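Local coordinates for protein Pab-dependent poly(a)-specific ribonuclease subunit PAN2 (Neurospora crassa, PDB 4CZX) that probably shortens the poly(A) tails of mRNA as catalytic subunit of the PAN2-PAN3 deadenylation complex, represented here by its N-terminal WD40 beta-propeller domain, at residues P74-L79 against D113-S118; Q153-F158 against A168-T173; G172-L177 against A193-L198; F204-G209 against V226-L231. One frame throughout, in Å; residues are numbered along the deposited sequence.

Contact 1: residues P74-L79 against D113-S118; sequences PLRQFL and DLRAMS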
loop_
_atom_site.group_PDB
_atom_site.type_symbol
_atom_site.label_atom_id
_atom_site.label_comp_id
_atom_site.label_asym_id
_atom_site.label_seq_id
_atom_site.Cartn_x
_atom_site.Cartn_y
_atom_site.Cartn_z
ATOM N N PRO A 74 12.729 15.809 -14.787
ATOM C CA PRO A 74 13.702 15.031 -15.557
ATOM C C PRO A 74 15.052 14.863 -14.875
ATOM O O PRO A 74 15.483 15.721 -14.112
ATOM C CB PRO A 74 13.875 15.846 -16.854
ATOM C CG PRO A 74 13.362 17.203 -16.533
ATOM C CD PRO A 74 12.264 17.000 -15.523
ATOM N N LEU A 75 15.700 13.748 -15.171
ATOM C CA LEU A 75 17.097 13.569 -14.813
ATOM C C LEU A 75 17.857 14.433 -15.814
ATOM O O LEU A 75 17.762 14.200 -17.013
ATOM C CB LEU A 75 17.507 12.093 -14.891
ATOM C CG LEU A 75 18.644 11.640 -13.965
ATOM C CD1 LEU A 75 18.858 10.124 -14.058
ATOM C CD2 LEU A 75 19.931 12.382 -14.298
ATOM N N ARG A 76 18.564 15.448 -15.330
ATOM C CA ARG A 76 19.116 16.465 -16.232
ATOM C C ARG A 76 20.481 16.115 -16.801
ATOM O O ARG A 76 20.778 16.450 -17.960
ATOM C CB ARG A 76 19.199 17.810 -15.509
ATOM C CG ARG A 76 17.874 18.268 -14.908
ATOM C CD ARG A 76 17.389 19.467 -15.621
ATOM N NE ARG A 76 16.072 19.907 -15.195
ATOM C CZ ARG A 76 15.107 20.223 -16.055
ATOM N NH1 ARG A 76 15.337 20.121 -17.356
ATOM N NH2 ARG A 76 13.919 20.615 -15.612
ATOM N N GLN A 77 21.317 15.471 -15.991
ATOM C CA GLN A 77 22.709 15.190 -16.384
ATOM C C GLN A 77 23.351 14.158 -15.450
ATOM O O GLN A 77 22.973 14.055 -14.273
ATOM C CB GLN A 77 23.542 16.478 -16.379
ATOM C CG GLN A 77 24.940 16.374 -17.045
ATOM C CD GLN A 77 25.837 17.565 -16.712
ATOM O OE1 GLN A 77 25.348 18.657 -16.427
ATOM N NE2 GLN A 77 27.148 17.341 -16.688
ATOM N N PHE A 78 24.300 13.401 -16.002
ATOM C CA PHE A 78 25.177 12.499 -15.249
ATOM C C PHE A 78 26.598 13.063 -15.183
ATOM O O PHE A 78 27.038 13.775 -16.099
ATOM C CB PHE A 78 25.265 11.120 -15.907
ATOM C CG PHE A 78 23.953 10.415 -16.081
ATOM C CD1 PHE A 78 23.380 9.706 -15.031
ATOM C CD2 PHE A 78 23.332 10.388 -17.324
ATOM C CE1 PHE A 78 22.172 9.024 -15.209
ATOM C CE2 PHE A 78 22.128 9.711 -17.508
ATOM C CZ PHE A 78 21.548 9.026 -16.446
ATOM N N LEU A 79 27.315 12.747 -14.107
ATOM C CA LEU A 79 28.780 12.857 -14.091
ATOM C C LEU A 79 29.341 11.617 -13.413
ATOM O O LEU A 79 28.652 10.988 -12.603
ATOM C CB LEU A 79 29.268 14.111 -13.363
ATOM C CG LEU A 79 29.202 15.477 -14.055
ATOM C CD1 LEU A 79 29.745 16.528 -13.103
ATOM C CD2 LEU A 79 29.976 15.483 -15.372
ATOM N N ASP A 113 16.087 25.421 -9.917
ATOM C CA ASP A 113 15.949 24.861 -11.253
ATOM C C ASP A 113 17.329 24.600 -11.856
ATOM O O ASP A 113 17.723 25.237 -12.841
ATOM C CB ASP A 113 15.125 25.790 -12.153
ATOM C CG ASP A 113 14.706 25.120 -13.453
ATOM O OD1 ASP A 113 14.913 23.896 -13.590
ATOM O OD2 ASP A 113 14.165 25.808 -14.341
ATOM N N LEU A 114 18.063 23.669 -11.240
ATOM C CA LEU A 114 19.383 23.263 -11.730
ATOM C C LEU A 114 19.278 22.598 -13.089
ATOM O O LEU A 114 18.332 21.858 -13.331
ATOM C CB LEU A 114 20.045 22.286 -10.752
ATOM C CG LEU A 114 20.264 22.759 -9.317
ATOM C CD1 LEU A 114 20.901 21.626 -8.528
ATOM C CD2 LEU A 114 21.153 23.984 -9.300
ATOM N N ARG A 115 20.257 22.838 -13.961
ATOM C CA ARG A 115 20.238 22.280 -15.313
ATOM C C ARG A 115 21.550 21.629 -15.727
ATOM O O ARG A 115 21.596 20.848 -16.688
ATOM C CB ARG A 115 19.903 23.376 -16.336
ATOM C CG ARG A 115 18.506 23.986 -16.179
ATOM C CD ARG A 115 17.407 22.955 -16.395
ATOM N NE ARG A 115 16.089 23.588 -16.238
ATOM C CZ ARG A 115 15.421 24.194 -17.220
ATOM N NH1 ARG A 115 15.924 24.245 -18.452
ATOM N NH2 ARG A 115 14.236 24.756 -16.974
ATOM N N ALA A 116 22.625 21.966 -15.016
ATOM C CA ALA A 116 23.948 21.621 -15.477
ATOM C C ALA A 116 24.946 21.525 -14.345
ATOM O O ALA A 116 24.857 22.231 -13.341
ATOM C CB ALA A 116 24.444 22.662 -16.508
ATOM N N MET A 117 25.929 20.674 -14.543
ATOM C CA MET A 117 27.072 20.682 -13.652
ATOM C C MET A 117 28.335 20.219 -14.328
ATOM O O MET A 117 28.301 19.557 -15.375
ATOM C CB MET A 117 26.794 19.815 -12.456
ATOM C CG MET A 117 26.573 18.458 -12.849
ATOM S SD MET A 117 26.331 17.628 -11.302
ATOM C CE MET A 117 25.880 16.177 -12.053
ATOM N N SER A 118 29.455 20.565 -13.714
ATOM C CA SER A 118 30.763 20.239 -14.265
ATOM C C SER A 118 31.777 20.085 -13.153
ATOM O O SER A 118 31.555 20.527 -12.027
ATOM C CB SER A 118 31.230 21.331 -15.237
ATOM O OG SER A 118 31.614 22.499 -14.527
#
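R76, Q77 and L79 reach across from the first strand of one propeller blade to R115 and M117 on the first strand of the next. The two strands, 77-79 and 114-118, run nearly parallel at 19°, and their axes come no nearer than 7.6 Å, too far for backbone pairing, so side chains fill the gap. Charge governs the end nearer D113. The R76 guanidinium lies flat against that of R115, with R115 NE over its centre, while P74 CG covers its opposite face. The D113 carboxylate beside them probably offsets the repulsion between the two like charges: R115 grips it side-on, NE to OD1 at 2.9 Å and NH2 to OD2 at 2.8 Å. From R76 NH2 to D113 OD1 is a long 4.0 Å, with the oxygen well out of the guanidinium plane, so only the charges attract. S90 bonds both R76 NE and D113 OD1, and W132 adds a cation-pi contact to R115.

Polar bonding comes next. With CG anti to the backbone N (chi1 -168°), the extended Q77 presents its amide to the M117 backbone much as a neighbouring strand would: OE1 accepts from M117 N at 2.8 Å, and NE2 donates to M117 O, also at 2.8 Å. Glutamine suits the place by offering a donor and an acceptor together at the end of a long arm. Apolar contact completes the interface, as unbranched M117 and branched L79 meet tip to tip, L79 CD1 lying 3.7 Å from M117 CG.

Contact 2: residues Q153-F158 against A168-T173; sequences QDQYSF and ATNKGT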
loop_
_atom_site.group_PDB
_atom_site.type_symbol
_atom_site.label_atom_id
_atom_site.label_comp_id
_atom_site.label_asym_id
_atom_site.label_seq_id
_atom_site.Cartn_x
_atom_site.Cartn_y
_atom_site.Cartn_z
ATOM N N GLN A 153 24.760 36.241 -13.084
ATOM C CA GLN A 153 23.844 37.050 -13.870
ATOM C C GLN A 153 23.310 36.242 -15.039
ATOM O O GLN A 153 22.161 36.403 -15.452
ATOM C CB GLN A 153 24.537 38.315 -14.360
ATOM C CG GLN A 153 24.831 39.303 -13.252
ATOM C CD GLN A 153 24.826 40.739 -13.742
ATOM O OE1 GLN A 153 25.643 41.130 -14.579
ATOM N NE2 GLN A 153 23.890 41.532 -13.228
ATOM N N ASP A 154 24.155 35.360 -15.560
ATOM C CA ASP A 154 23.774 34.497 -16.668
ATOM C C ASP A 154 23.272 33.149 -16.157
ATOM O O ASP A 154 23.835 32.578 -15.224
ATOM C CB ASP A 154 24.957 34.301 -17.627
ATOM C CG ASP A 154 25.352 35.590 -18.338
ATOM O OD1 ASP A 154 24.458 36.296 -18.848
ATOM O OD2 ASP A 154 26.560 35.902 -18.388
ATOM N N GLN A 155 22.207 32.650 -16.773
ATOM C CA GLN A 155 21.653 31.351 -16.420
ATOM C C GLN A 155 22.147 30.316 -17.419
ATOM O O GLN A 155 22.301 30.617 -18.602
ATOM C CB GLN A 155 20.126 31.415 -16.374
ATOM C CG GLN A 155 19.615 32.426 -15.359
ATOM C CD GLN A 155 18.110 32.433 -15.253
ATOM O OE1 GLN A 155 17.425 31.745 -16.010
ATOM N NE2 GLN A 155 17.581 33.208 -14.307
ATOM N N TYR A 156 22.429 29.106 -16.936
ATOM C CA TYR A 156 23.150 28.134 -17.743
ATOM C C TYR A 156 22.359 26.874 -18.080
ATOM O O TYR A 156 21.640 26.342 -17.235
ATOM C CB TYR A 156 24.454 27.744 -17.021
ATOM C CG TYR A 156 25.426 28.897 -16.901
ATOM C CD1 TYR A 156 25.964 29.491 -18.036
ATOM C CD2 TYR A 156 25.802 29.396 -15.663
ATOM C CE1 TYR A 156 26.856 30.552 -17.943
ATOM C CE2 TYR A 156 26.702 30.450 -15.557
ATOM C CZ TYR A 156 27.225 31.024 -16.710
ATOM O OH TYR A 156 28.106 32.074 -16.630
ATOM N N SER A 157 22.540 26.379 -19.306
ATOM C CA SER A 157 21.975 25.091 -19.713
ATOM C C SER A 157 22.992 23.946 -19.758
ATOM O O SER A 157 22.603 22.780 -19.689
ATOM C CB SER A 157 21.311 25.213 -21.087
ATOM O OG SER A 157 20.255 26.163 -21.049
ATOM N N PHE A 158 24.270 24.288 -19.922
ATOM C CA PHE A 158 25.374 23.317 -19.970
ATOM C C PHE A 158 26.596 23.871 -19.263
ATOM O O PHE A 158 26.863 25.081 -19.316
ATOM C CB PHE A 158 25.807 22.972 -21.405
ATOM C CG PHE A 158 24.759 22.297 -22.227
ATOM C CD1 PHE A 158 23.881 23.046 -22.990
ATOM C CD2 PHE A 158 24.677 20.918 -22.279
ATOM C CE1 PHE A 158 22.909 22.431 -23.758
ATOM C CE2 PHE A 158 23.709 20.302 -23.052
ATOM C CZ PHE A 158 22.833 21.057 -23.798
ATOM N N ALA A 168 27.399 27.190 -21.216
ATOM C CA ALA A 168 26.393 27.641 -22.179
ATOM C C ALA A 168 25.187 28.247 -21.467
ATOM O O ALA A 168 24.526 27.584 -20.669
ATOM C CB ALA A 168 25.956 26.497 -23.070
ATOM N N THR A 169 24.913 29.513 -21.768
ATOM C CA THR A 169 23.751 30.189 -21.226
ATOM C C THR A 169 22.502 29.752 -21.957
ATOM O O THR A 169 22.566 29.175 -23.044
ATOM C CB THR A 169 23.849 31.714 -21.353
ATOM O OG1 THR A 169 23.537 32.090 -22.700
ATOM C CG2 THR A 169 25.241 32.196 -20.993
ATOM N N ASN A 170 21.348 30.074 -21.390
ATOM C CA ASN A 170 20.108 29.711 -22.055
ATOM C C ASN A 170 19.736 30.735 -23.124
ATOM O O ASN A 170 18.636 30.685 -23.671
ATOM C CB ASN A 170 18.974 29.538 -21.040
ATOM C CG ASN A 170 18.777 30.751 -20.155
ATOM O OD1 ASN A 170 19.378 31.801 -20.371
ATOM N ND2 ASN A 170 17.895 30.618 -19.157
ATOM N N LYS A 171 20.667 31.643 -23.438
ATOM C CA LYS A 171 20.443 32.645 -24.486
ATOM C C LYS A 171 21.273 32.376 -25.744
ATOM O O LYS A 171 21.195 33.134 -26.717
ATOM C CB LYS A 171 20.755 34.061 -23.989
ATOM C CG LYS A 171 20.072 34.476 -22.700
ATOM C CD LYS A 171 18.575 34.527 -22.823
ATOM C CE LYS A 171 17.936 34.743 -21.453
ATOM N NZ LYS A 171 16.447 34.842 -21.523
ATOM N N GLY A 172 22.081 31.322 -25.719
ATOM C CA GLY A 172 22.875 30.960 -26.880
ATOM C C GLY A 172 24.319 31.437 -26.857
ATOM O O GLY A 172 25.056 31.231 -27.823
ATOM N N THR A 173 24.723 32.097 -25.779
ATOM C CA THR A 173 26.112 32.527 -25.639
ATOM C C THR A 173 26.877 31.509 -24.803
ATOM O O THR A 173 26.281 30.756 -24.038
ATOM C CB THR A 173 26.235 33.911 -24.978
ATOM O OG1 THR A 173 25.586 33.890 -23.705
ATOM C CG2 THR A 173 25.581 34.973 -25.834
HETATM O O HOH W 1 20.857 33.939 -19.115
#
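The Q155 and N170 side chains cross at a slant, amide planes 49° apart, and N170 ND2 makes a weak bond to Q155 OE1 at 3.4 Å. N170 CG sits between its backbone N and carbonyl carbon (chi1 55°), and OD1 accepts a hydrogen bond from a water 2.9 Å away, which in turn accepts one from Q155 N. N170 N also bonds Q155 O. An alanine at N170 would probably cost that water this acceptor and leave the Q155 amide freer to turn. Beside this pair, S157 OG rests 3.6 Å from N170 CB, but its polar partners are W132 and a bound buffer molecule. Y156 turns away, yet its ring brings CE1 to within 3.8 Å of T169 CG2, and its hydroxyl bonds N175. Threonine suits T169 doubly: the methyl packs on tyrosine while OG1 accepts from K171 N at 3.0 Å, an ST turn within the type I turn from T169 to G172. At the far end the small A168 has its CB at the edge of the F158 ring, 4.0 Å from CD1, and also packs on F158 CB. A168 O takes a 2.7 Å bond from S157 N and a weak one from F158 N; A168 N returns a bond to F158 O. Two residues thus face A168, the classic beta bulge, here in the hairpin of the first two strands of a WD40 propeller blade.

Contact 3: residues G172-L177 against A193-L198; sequences GTVNIL and AFINDL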
loop_
_atom_site.group_PDB
_atom_site.type_symbol
_atom_site.label_atom_id
_atom_site.label_comp_id
_atom_site.label_asym_id
_atom_site.label_seq_id
_atom_site.Cartn_x
_atom_site.Cartn_y
_atom_site.Cartn_z
ATOM N N GLY A 172 22.081 31.322 -25.719
ATOM C CA GLY A 172 22.875 30.960 -26.880
ATOM C C GLY A 172 24.319 31.437 -26.857
ATOM O O GLY A 172 25.056 31.231 -27.823
ATOM N N THR A 173 24.723 32.097 -25.779
ATOM C CA THR A 173 26.112 32.527 -25.639
ATOM C C THR A 173 26.877 31.509 -24.803
ATOM O O THR A 173 26.281 30.756 -24.038
ATOM C CB THR A 173 26.235 33.911 -24.978
ATOM O OG1 THR A 173 25.586 33.890 -23.705
ATOM C CG2 THR A 173 25.581 34.973 -25.834
ATOM N N VAL A 174 28.197 31.492 -24.956
ATOM C CA VAL A 174 29.032 30.649 -24.122
ATOM C C VAL A 174 29.946 31.519 -23.271
ATOM O O VAL A 174 30.683 32.344 -23.799
ATOM C CB VAL A 174 29.872 29.688 -24.966
ATOM C CG1 VAL A 174 30.836 28.888 -24.064
ATOM C CG2 VAL A 174 28.960 28.746 -25.723
ATOM N N ASN A 175 29.872 31.355 -21.951
ATOM C CA ASN A 175 30.841 31.996 -21.062
ATOM C C ASN A 175 32.000 31.050 -20.780
ATOM O O ASN A 175 31.787 29.890 -20.435
ATOM C CB ASN A 175 30.195 32.420 -19.736
ATOM C CG ASN A 175 29.220 33.561 -19.897
ATOM O OD1 ASN A 175 29.289 34.326 -20.860
ATOM N ND2 ASN A 175 28.310 33.694 -18.944
ATOM N N ILE A 176 33.221 31.547 -20.927
ATOM C CA ILE A 176 34.394 30.767 -20.573
ATOM C C ILE A 176 34.839 31.196 -19.183
ATOM O O ILE A 176 35.309 32.318 -18.984
ATOM C CB ILE A 176 35.514 30.953 -21.600
ATOM C CG1 ILE A 176 34.979 30.637 -22.996
ATOM C CG2 ILE A 176 36.727 30.071 -21.267
ATOM C CD1 ILE A 176 35.901 31.056 -24.093
ATOM N N LEU A 177 34.671 30.294 -18.224
ATOM C CA LEU A 177 34.885 30.612 -16.817
ATOM C C LEU A 177 36.218 30.101 -16.294
ATOM O O LEU A 177 36.604 28.963 -16.560
ATOM C CB LEU A 177 33.769 30.019 -15.959
ATOM C CG LEU A 177 32.314 30.255 -16.340
ATOM C CD1 LEU A 177 31.430 29.572 -15.296
ATOM C CD2 LEU A 177 32.017 31.735 -16.416
ATOM N N ALA A 193 19.641 32.196 -29.996
ATOM C CA ALA A 193 18.729 32.125 -28.847
ATOM C C ALA A 193 18.960 30.925 -27.938
ATOM O O ALA A 193 18.627 30.972 -26.745
ATOM C CB ALA A 193 17.281 32.114 -29.326
ATOM N N PHE A 194 19.473 29.830 -28.490
ATOM C CA PHE A 194 19.697 28.640 -27.670
ATOM C C PHE A 194 20.830 27.769 -28.172
ATOM O O PHE A 194 21.193 27.775 -29.346
ATOM C CB PHE A 194 18.425 27.776 -27.566
ATOM C CG PHE A 194 18.060 27.066 -28.841
ATOM C CD1 PHE A 194 17.298 27.716 -29.817
ATOM C CD2 PHE A 194 18.458 25.756 -29.065
ATOM C CE1 PHE A 194 16.959 27.068 -30.998
ATOM C CE2 PHE A 194 18.128 25.103 -30.241
ATOM C CZ PHE A 194 17.376 25.762 -31.216
ATOM N N ILE A 195 21.340 26.989 -27.239
ATOM C CA ILE A 195 22.360 25.991 -27.482
ATOM C C ILE A 195 21.722 24.652 -27.142
ATOM O O ILE A 195 21.260 24.462 -26.027
ATOM C CB ILE A 195 23.598 26.272 -26.632
ATOM C CG1 ILE A 195 24.371 27.453 -27.248
ATOM C CG2 ILE A 195 24.499 25.030 -26.533
ATOM C CD1 ILE A 195 25.425 28.047 -26.359
ATOM N N ASN A 196 21.643 23.757 -28.121
ATOM C CA ASN A 196 21.065 22.437 -27.915
ATOM C C ASN A 196 22.101 21.422 -27.396
ATOM O O ASN A 196 21.749 20.372 -26.848
ATOM C CB ASN A 196 20.452 21.923 -29.221
ATOM C CG ASN A 196 19.526 20.750 -28.993
ATOM O OD1 ASN A 196 18.652 20.811 -28.138
ATOM N ND2 ASN A 196 19.729 19.666 -29.730
ATOM N N ASP A 197 23.378 21.742 -27.586
ATOM C CA ASP A 197 24.456 20.842 -27.189
ATOM C C ASP A 197 25.783 21.586 -27.124
ATOM O O ASP A 197 26.037 22.513 -27.901
ATOM C CB ASP A 197 24.571 19.664 -28.167
ATOM C CG ASP A 197 25.231 18.426 -27.528
ATOM O OD1 ASP A 197 25.679 18.515 -26.367
ATOM O OD2 ASP A 197 25.279 17.361 -28.184
ATOM N N LEU A 198 26.639 21.156 -26.205
ATOM C CA LEU A 198 27.982 21.700 -26.070
ATOM C C LEU A 198 28.938 20.568 -25.711
ATOM O O LEU A 198 28.627 19.740 -24.858
ATOM C CB LEU A 198 28.027 22.806 -24.997
ATOM C CG LEU A 198 29.418 23.438 -24.756
ATOM C CD1 LEU A 198 29.319 24.907 -24.355
ATOM C CD2 LEU A 198 30.247 22.680 -23.714
#
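G172, V174, I195 and L198 form a buried packing contact between adjacent propeller blades, with no hydrogen bond between the segments: strand 173-177 is the third of its sheet, and 193-198 carries the start of the first strand of the next. The closest backbones are at G172, whose CA stands 4.0 Å from F194 CA. Glycine is called for twice over here. Its phi of 98° would jam a CB against the preceding carbonyl oxygen, and such a CB would also press on the backbone nitrogens of A193 and F194. G172 also shares a backbone hydrogen bond with H191, on the loop that leads from one blade to the next.

I195 makes the largest side-chain contribution. Its CG1 is anti to the carbonyl carbon (chi1 -75°), and beyond it CD1 lies 3.5 Å from G172 O and 3.7 Å from both T173 O and V174 CG2. The isoleucine and valine chains meet at about a right angle, and the V174 methyl involved is CG2, anti to the carbonyl carbon and beside the backbone N. The same CG2 meets L198 tip to tip, 4.1 Å from CD1. A beta-branched valine keeps its methyls close to the strand, while the longer I195 and L198 bridge the distance from the other side. Both also touch A168, and V174 packs on W188 and T207, so the aliphatic cluster takes in several strands. Such apolar seams, with backbone pairing kept inside each blade, are how neighbouring four-stranded sheets adjoin in a beta-propeller.

Contact 4: residues F204-G209 against V226-L231; sequences FIVTCG and VKVFDL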
loop_
_atom_site.group_PDB
_atom_site.type_symbol
_atom_site.label_atom_id
_atom_site.label_comp_id
_atom_site.label_asym_id
_atom_site.label_seq_id
_atom_site.Cartn_x
_atom_site.Cartn_y
_atom_site.Cartn_z
ATOM N N PHE A 204 39.312 22.937 -27.888
ATOM C CA PHE A 204 38.142 23.431 -28.616
ATOM C C PHE A 204 36.855 23.471 -27.808
ATOM O O PHE A 204 36.662 22.686 -26.880
ATOM C CB PHE A 204 37.870 22.568 -29.856
ATOM C CG PHE A 204 39.021 22.502 -30.822
ATOM C CD1 PHE A 204 39.211 23.499 -31.766
ATOM C CD2 PHE A 204 39.898 21.433 -30.794
ATOM C CE1 PHE A 204 40.283 23.429 -32.662
ATOM C CE2 PHE A 204 40.969 21.362 -31.685
ATOM C CZ PHE A 204 41.149 22.360 -32.617
ATOM N N ILE A 205 35.971 24.393 -28.186
ATOM C CA ILE A 205 34.552 24.271 -27.869
ATOM C C ILE A 205 33.769 24.057 -29.157
ATOM O O ILE A 205 34.082 24.668 -30.186
ATOM C CB ILE A 205 33.978 25.513 -27.167
ATOM C CG1 ILE A 205 34.938 26.046 -26.104
ATOM C CG2 ILE A 205 32.578 25.202 -26.592
ATOM C CD1 ILE A 205 34.452 27.341 -25.475
ATOM N N VAL A 206 32.762 23.188 -29.103
ATOM C CA VAL A 206 31.847 23.018 -30.225
ATOM C C VAL A 206 30.403 23.063 -29.718
ATOM O O VAL A 206 30.084 22.526 -28.654
ATOM C CB VAL A 206 32.105 21.701 -30.996
ATOM C CG1 VAL A 206 33.330 21.827 -31.894
ATOM C CG2 VAL A 206 32.231 20.509 -30.023
ATOM N N THR A 207 29.527 23.738 -30.459
ATOM C CA THR A 207 28.134 23.833 -30.037
ATOM C C THR A 207 27.168 23.639 -31.186
ATOM O O THR A 207 27.504 23.894 -32.351
ATOM C CB THR A 207 27.793 25.198 -29.378
ATOM O OG1 THR A 207 27.961 26.252 -30.338
ATOM C CG2 THR A 207 28.659 25.452 -28.142
ATOM N N CYS A 208 25.968 23.188 -30.829
ATOM C CA CYS A 208 24.822 23.163 -31.727
ATOM C C CYS A 208 23.729 24.047 -31.132
ATOM O O CYS A 208 23.594 24.126 -29.921
ATOM C CB CYS A 208 24.295 21.736 -31.902
ATOM S SG CYS A 208 25.503 20.576 -32.544
ATOM N N GLY A 209 22.946 24.715 -31.968
ATOM C CA GLY A 209 21.894 25.550 -31.427
ATOM C C GLY A 209 21.093 26.209 -32.529
ATOM O O GLY A 209 21.131 25.756 -33.678
ATOM N N VAL A 226 27.941 23.579 -37.024
ATOM C CA VAL A 226 28.431 23.519 -35.659
ATOM C C VAL A 226 29.330 24.735 -35.431
ATOM O O VAL A 226 30.193 25.032 -36.263
ATOM C CB VAL A 226 29.214 22.220 -35.402
ATOM C CG1 VAL A 226 29.931 22.280 -34.054
ATOM C CG2 VAL A 226 28.288 21.025 -35.468
ATOM N N LYS A 227 29.113 25.455 -34.334
ATOM C CA LYS A 227 29.981 26.581 -33.999
ATOM C C LYS A 227 31.246 26.087 -33.299
ATOM O O LYS A 227 31.187 25.177 -32.485
ATOM C CB LYS A 227 29.248 27.592 -33.124
ATOM C CG LYS A 227 28.279 28.481 -33.893
ATOM C CD LYS A 227 29.041 29.282 -34.967
ATOM C CE LYS A 227 28.415 30.643 -35.200
ATOM N NZ LYS A 227 28.980 31.659 -34.266
ATOM N N VAL A 228 32.386 26.684 -33.638
ATOM C CA VAL A 228 33.679 26.218 -33.133
ATOM C C VAL A 228 34.491 27.350 -32.516
ATOM O O VAL A 228 34.612 28.432 -33.097
ATOM C CB VAL A 228 34.522 25.567 -34.268
ATOM C CG1 VAL A 228 35.856 25.021 -33.728
ATOM C CG2 VAL A 228 33.718 24.478 -34.970
ATOM N N PHE A 229 35.071 27.083 -31.351
ATOM C CA PHE A 229 35.884 28.066 -30.645
ATOM C C PHE A 229 37.239 27.469 -30.263
ATOM O O PHE A 229 37.304 26.340 -29.780
ATOM C CB PHE A 229 35.150 28.565 -29.394
ATOM C CG PHE A 229 35.820 29.731 -28.721
ATOM C CD1 PHE A 229 35.506 31.028 -29.093
ATOM C CD2 PHE A 229 36.750 29.529 -27.706
ATOM C CE1 PHE A 229 36.111 32.108 -28.481
ATOM C CE2 PHE A 229 37.367 30.610 -27.093
ATOM C CZ PHE A 229 37.042 31.909 -27.490
ATOM N N ASP A 230 38.301 28.237 -30.491
ATOM C CA ASP A 230 39.675 27.838 -30.194
ATOM C C ASP A 230 40.004 28.152 -28.742
ATOM O O ASP A 230 40.175 29.312 -28.391
ATOM C CB ASP A 230 40.639 28.568 -31.141
ATOM C CG ASP A 230 42.115 28.218 -30.910
ATOM O OD1 ASP A 230 42.480 27.572 -29.897
ATOM O OD2 ASP A 230 42.923 28.623 -31.771
ATOM N N LEU A 231 40.103 27.121 -27.905
ATOM C CA LEU A 231 40.316 27.318 -26.472
ATOM C C LEU A 231 41.770 27.641 -26.149
ATOM O O LEU A 231 42.063 28.292 -25.145
ATOM C CB LEU A 231 39.881 26.078 -25.677
ATOM C CG LEU A 231 38.553 26.145 -24.927
ATOM C CD1 LEU A 231 38.489 25.075 -23.845
ATOM C CD2 LEU A 231 38.292 27.540 -24.347
#
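I205 and T207 pair with F229 and K227 in antiparallel register, the strand axes 4.7 Å apart and the strand directions at 164°. Two reciprocal pairs of backbone bonds do the stitching: I205 N to F229 O at 2.8 Å with F229 N returning to I205 O, then T207 N to K227 O at 3.0 Å with K227 N returning to T207 O.

On the face bearing I205 and F229, the two side chains lie next to each other and point the same way. I205 CD1 is 3.9 Å from F229 CD2, and I205 CG1, anti to the carbonyl carbon, lies 3.8 Å from L231 CG. An alanine at I205 would probably open a gap beside F229 and L231, because CG1 and CD1, which make those contacts, would be gone while the CB contact with F229 CB stayed. Further along, T207 OG1 occupies the crowded position (chi1 63°) and nears K227 CB at 3.3 Å; its hydrogen bond goes to H191.

These are the two middle strands of a four-stranded propeller blade. F229 and D230 stand at the end of the third strand, where a WD repeat classically carries Trp-Asp, and the T207-H191 bond is reminiscent of the serine or threonine to histidine link of such repeats.

The opposite face holds F204, V206 and V228. F204 and V228 run alongside each other, while V206 CG1 meets V228 CG2 at 4.1 Å. Compact, branched valines suit this closely covered side, where M237 from the last strand of this sheet and V249 from the next sheet pack. V226 is reached diagonally: its CG1 touches V206 CB at 3.8 Å, and CG2 approaches C208 SG.

Contacts 2 and 4 pair neighbouring strands within a blade, whereas contacts 1 and 3 join one blade to the next. Backbone-to-backbone bonds therefore dominate the first two and are absent across the others. Contact 1, nearest the centre of the chain, replaces them with charge and a glutamine amide; contact 3 uses aliphatic carbon and a glycine. Contacts 3 and 4 are buried, contacts 1 and 2 only partly, and water appears in contact 2. Contacts 2 and 3 share G172 and T173 and are tied by N175, which bonds D154 and Y156. A116 packs on F158 between contacts 1 and 2, while N196 and D197 pair with C208, placing segment 193-198 of contact 3 in the sheet of contact 4.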